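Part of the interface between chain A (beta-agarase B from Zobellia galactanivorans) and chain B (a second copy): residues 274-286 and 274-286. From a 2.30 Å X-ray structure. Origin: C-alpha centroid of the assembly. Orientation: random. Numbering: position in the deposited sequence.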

# COMPACT_ATOMS: atom_id res chain seq x y z
N THR A 274 -0.54 16.59 4.33
CA THR A 274 -0.68 16.33 2.89
C THR A 274 0.52 16.79 2.05
O THR A 274 0.56 16.54 0.85
N GLU A 275 1.47 17.51 2.67
CA GLU A 275 2.72 17.89 2.00
C GLU A 275 3.65 16.69 1.89
O GLU A 275 4.50 16.66 1.01
N ILE A 276 3.49 15.72 2.80
CA ILE A 276 4.26 14.48 2.83
C ILE A 276 3.41 13.27 2.45
O ILE A 276 2.36 13.06 3.06
N ASP A 277 3.87 12.45 1.51
CA ASP A 277 3.14 11.25 1.11
C ASP A 277 3.88 9.95 1.41
O ASP A 277 4.69 9.49 0.62
N THR A 278 3.57 9.38 2.58
CA THR A 278 3.98 8.04 2.93
C THR A 278 2.72 7.22 3.20
O THR A 278 2.69 6.36 4.09
N ARG A 279 1.68 7.48 2.43
CA ARG A 279 0.41 6.85 2.70
C ARG A 279 0.46 5.35 2.49
O ARG A 279 1.09 4.81 1.58
N THR A 280 -0.29 4.69 3.34
CA THR A 280 -0.32 3.26 3.44
C THR A 280 -1.60 2.69 2.74
O THR A 280 -1.59 1.59 2.15
N GLY A 281 -2.69 3.45 2.74
CA GLY A 281 -3.96 2.93 2.26
C GLY A 281 -4.47 1.87 3.24
O GLY A 281 -3.95 1.75 4.36
N LEU A 282 -5.47 1.10 2.82
CA LEU A 282 -6.03 0.04 3.65
C LEU A 282 -5.18 -1.22 3.51
O LEU A 282 -5.52 -2.12 2.73
N ASN A 283 -4.10 -1.29 4.28
CA ASN A 283 -3.09 -2.33 4.12
C ASN A 283 -3.05 -3.31 5.29
O ASN A 283 -2.49 -4.40 5.17
N LYS A 284 -3.61 -2.92 6.41
CA LYS A 284 -3.48 -3.68 7.64
C LYS A 284 -4.51 -4.80 7.67
O LYS A 284 -5.66 -4.62 7.27
N GLU A 285 -4.08 -5.97 8.14
CA GLU A 285 -4.99 -7.09 8.36
C GLU A 285 -6.07 -6.68 9.36
O GLU A 285 -5.85 -5.82 10.21
N MET A 286 -7.25 -7.29 9.24
CA MET A 286 -8.42 -6.82 9.98
C MET A 286 -9.23 -7.96 10.58
O MET A 286 -9.38 -9.03 9.98
N THR B 274 6.48 -12.17 11.05
CA THR B 274 5.73 -12.67 9.90
C THR B 274 4.36 -13.30 10.22
O THR B 274 3.62 -13.68 9.31
N GLU B 275 4.06 -13.43 11.51
CA GLU B 275 2.75 -13.88 11.96
C GLU B 275 1.74 -12.72 11.97
O GLU B 275 0.54 -12.95 11.93
N ILE B 276 2.24 -11.49 12.02
CA ILE B 276 1.43 -10.28 11.90
C ILE B 276 1.65 -9.65 10.52
O ILE B 276 2.79 -9.40 10.14
N ASP B 277 0.57 -9.35 9.79
CA ASP B 277 0.68 -8.71 8.48
C ASP B 277 0.11 -7.29 8.42
O ASP B 277 -1.07 -7.09 8.15
N THR B 278 0.97 -6.32 8.70
CA THR B 278 0.67 -4.92 8.40
C THR B 278 1.62 -4.36 7.36
O THR B 278 1.89 -3.15 7.34
N ARG B 279 2.14 -5.21 6.48
CA ARG B 279 3.11 -4.75 5.48
C ARG B 279 2.55 -3.62 4.61
O ARG B 279 1.38 -3.65 4.25
N THR B 280 3.39 -2.64 4.32
CA THR B 280 3.06 -1.52 3.45
C THR B 280 3.59 -1.70 2.03
O THR B 280 3.14 -1.05 1.10
N GLY B 281 4.60 -2.56 1.88
CA GLY B 281 5.33 -2.66 0.64
C GLY B 281 6.07 -1.38 0.34
O GLY B 281 6.39 -0.63 1.24
N LEU B 282 6.31 -1.13 -0.94
CA LEU B 282 6.99 0.07 -1.39
C LEU B 282 5.95 1.18 -1.60
O LEU B 282 5.52 1.46 -2.71
N ASN B 283 5.56 1.80 -0.50
CA ASN B 283 4.50 2.78 -0.51
C ASN B 283 5.01 4.22 -0.38
O ASN B 283 4.33 5.16 -0.76
N LYS B 284 6.21 4.40 0.14
CA LYS B 284 6.69 5.73 0.53
C LYS B 284 7.22 6.48 -0.67
O LYS B 284 7.93 5.90 -1.48
N GLU B 285 6.89 7.76 -0.77
CA GLU B 285 7.44 8.62 -1.82
C GLU B 285 8.97 8.64 -1.72
O GLU B 285 9.55 8.45 -0.64
N MET B 286 9.62 8.85 -2.85
CA MET B 286 11.08 8.69 -2.93
C MET B 286 11.79 9.82 -3.68
O MET B 286 11.26 10.42 -4.61

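The two copies of the same loop meet at Thr A280 and Thr B280, and it is here that their near-symmetry breaks down. Thr B280 adopts the p rotamer, whereas Thr A280 lies between wells at -114°, so hydroxyl faces methyl: Thr A280 OG1 lies 3.3 Å from Thr B280 CG2. In this pose Thr A280 OG1 is buried by the contact without a polar partner anywhere in the model.

Away from this centre the stretches run in nearly opposite directions, and most interactions recur with the chains exchanged. Asn A283 and Asn B283, both p, point toward the partner and use their amides to reach its backbone. Asn B283 ND2 donates to Arg A279 O at 2.9 Å, and Asn A283 ND2 donates to Arg B279 O at 3.0 Å. The same carbonyls accept from waters: water 2 links Arg A279 O and Asn B283 O, both at 2.6 Å, while water 3 links Asn A283 O and Arg B279 O, both at 2.7 Å.

Glu A285 and Glu B285, also p with extended chi2, cover the outer parts of the contact and lose the most surface. The backbone fixes their position, Glu B285 N donating to Asp A277 O at 3.1 Å and Glu A285 N to Asp B277 O at 3.2 Å. From the partner's backbone their carboxylates receive weak hydrogen bonds, from Asp A277 N to Glu B285 OE2 (3.3 Å) and from Asp B277 N to Glu A285 OE1 (3.4 Å). Water 1 donates to Glu B285 OE1 and Glu A275 O; water 4 does likewise for Glu A285 OE1 and Glu B275 O.

Asp A277 and Asp B277, both t, turn their carboxylates away from the partner into salt bridges with Arg A279 and Arg B279 of their own chains. Between these polar groups, Thr A278 CG2 packs 3.8 Å from Lys B284 CG, leaving the lysine's end to lead away.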

# COMPACT_ATOMS: atom_id res chain seq x y z
CB THR A 274 -1.95 17.00 2.32
OG1 THR A 274 -1.85 18.41 2.47
CG2 THR A 274 -3.19 16.60 3.12
CB GLU A 275 3.43 19.03 2.76
CG GLU A 275 3.35 20.40 2.08
CD GLU A 275 4.15 21.49 2.80
OE1 GLU A 275 5.17 21.18 3.45
OE2 GLU A 275 3.75 22.67 2.71
CB ILE A 276 4.74 14.23 4.29
CG1 ILE A 276 5.83 15.24 4.69
CG2 ILE A 276 5.16 12.76 4.49
CD1 ILE A 276 6.93 15.47 3.62
CB ASP A 277 2.75 11.29 -0.37
CG ASP A 277 1.63 10.32 -0.71
OD1 ASP A 277 1.21 9.55 0.19
OD2 ASP A 277 1.10 10.24 -1.84
CB THR A 278 4.84 8.07 4.17
OG1 THR A 278 4.21 8.90 5.16
CG2 THR A 278 6.20 8.73 3.90
CB ARG A 279 -0.72 7.43 1.86
CG ARG A 279 -1.31 8.68 2.41
CD ARG A 279 -2.35 9.26 1.49
NE ARG A 279 -1.76 9.73 0.25
CZ ARG A 279 -2.41 10.38 -0.70
NH1 ARG A 279 -3.68 10.68 -0.58
NH2 ARG A 279 -1.76 10.77 -1.79
CB THR A 280 -0.22 3.03 4.93
OG1 THR A 280 1.02 2.38 5.26
CG2 THR A 280 -1.35 2.24 5.49
CB LEU A 282 -7.49 -0.23 3.27
CG LEU A 282 -8.41 0.99 3.33
CD1 LEU A 282 -9.79 0.71 2.78
CD2 LEU A 282 -8.49 1.49 4.75
CB ASN A 283 -1.71 -1.71 4.01
CG ASN A 283 -1.23 -1.14 5.33
OD1 ASN A 283 -1.86 -0.22 5.86
ND2 ASN A 283 -0.16 -1.70 5.90
CB LYS A 284 -3.63 -2.78 8.86
CG LYS A 284 -2.58 -1.69 8.94
CD LYS A 284 -2.87 -0.70 10.05
CE LYS A 284 -1.79 0.39 10.10
NZ LYS A 284 -2.06 1.43 11.13
CB GLU A 285 -4.24 -8.37 8.81
CG GLU A 285 -3.53 -8.24 10.13
CD GLU A 285 -2.82 -9.52 10.57
OE1 GLU A 285 -2.66 -10.48 9.77
OE2 GLU A 285 -2.38 -9.55 11.74
CB MET A 286 -9.32 -6.01 9.05
CG MET A 286 -8.76 -4.68 8.68
SD MET A 286 -9.78 -3.76 7.54
CE MET A 286 -8.54 -2.53 7.02
CB THR B 274 6.58 -13.70 9.15
OG1 THR B 274 6.87 -14.80 10.00
CG2 THR B 274 7.95 -13.10 8.81
CB GLU B 275 2.85 -14.49 13.36
CG GLU B 275 3.44 -15.90 13.39
CD GLU B 275 3.65 -16.40 14.80
OE1 GLU B 275 4.26 -15.66 15.60
OE2 GLU B 275 3.19 -17.52 15.12
CB ILE B 276 1.87 -9.26 12.98
CG1 ILE B 276 1.40 -9.69 14.39
CG2 ILE B 276 1.37 -7.83 12.63
CD1 ILE B 276 0.02 -10.33 14.44
CB ASP B 277 0.08 -9.59 7.36
CG ASP B 277 0.58 -9.19 5.98
OD1 ASP B 277 1.41 -8.27 5.93
OD2 ASP B 277 0.20 -9.70 4.89
CB THR B 278 0.74 -4.10 9.69
OG1 THR B 278 2.00 -4.33 10.34
CG2 THR B 278 -0.33 -4.58 10.71
CB ARG B 279 3.57 -5.89 4.56
CG ARG B 279 4.49 -6.88 5.22
CD ARG B 279 4.81 -8.09 4.37
NE ARG B 279 3.67 -8.99 4.24
CZ ARG B 279 3.70 -10.14 3.59
NH1 ARG B 279 4.81 -10.56 3.02
NH2 ARG B 279 2.62 -10.91 3.54
CB THR B 280 3.67 -0.22 4.00
OG1 THR B 280 5.11 -0.29 3.95
CG2 THR B 280 3.28 0.00 5.47
CB LEU B 282 7.76 -0.23 -2.68
CG LEU B 282 8.82 -1.32 -2.63
CD1 LEU B 282 9.31 -1.65 -4.06
CD2 LEU B 282 9.98 -0.90 -1.75
CB ASN B 283 3.57 2.46 0.64
CG ASN B 283 4.17 2.81 1.99
OD1 ASN B 283 5.15 2.19 2.42
ND2 ASN B 283 3.59 3.81 2.66
CB LYS B 284 7.80 5.61 1.58
CG LYS B 284 7.30 5.18 2.94
CD LYS B 284 8.41 4.76 3.91
CE LYS B 284 7.83 3.93 5.07
NZ LYS B 284 8.82 3.54 6.12
CB GLU B 285 6.85 10.03 -1.77
CG GLU B 285 7.31 10.87 -0.59
CD GLU B 285 6.66 12.24 -0.58
OE1 GLU B 285 5.91 12.54 -1.53
OE2 GLU B 285 6.88 13.01 0.37
CB MET B 286 11.45 7.34 -3.56
CG MET B 286 10.99 6.12 -2.78
SD MET B 286 11.45 4.58 -3.61
CE MET B 286 10.58 3.35 -2.63
O HOH W 1 4.68 14.88 -1.16
O HOH W 2 1.74 5.69 -0.82
O HOH W 3 -0.55 -5.50 3.66
O HOH W 4 -1.13 -12.71 9.97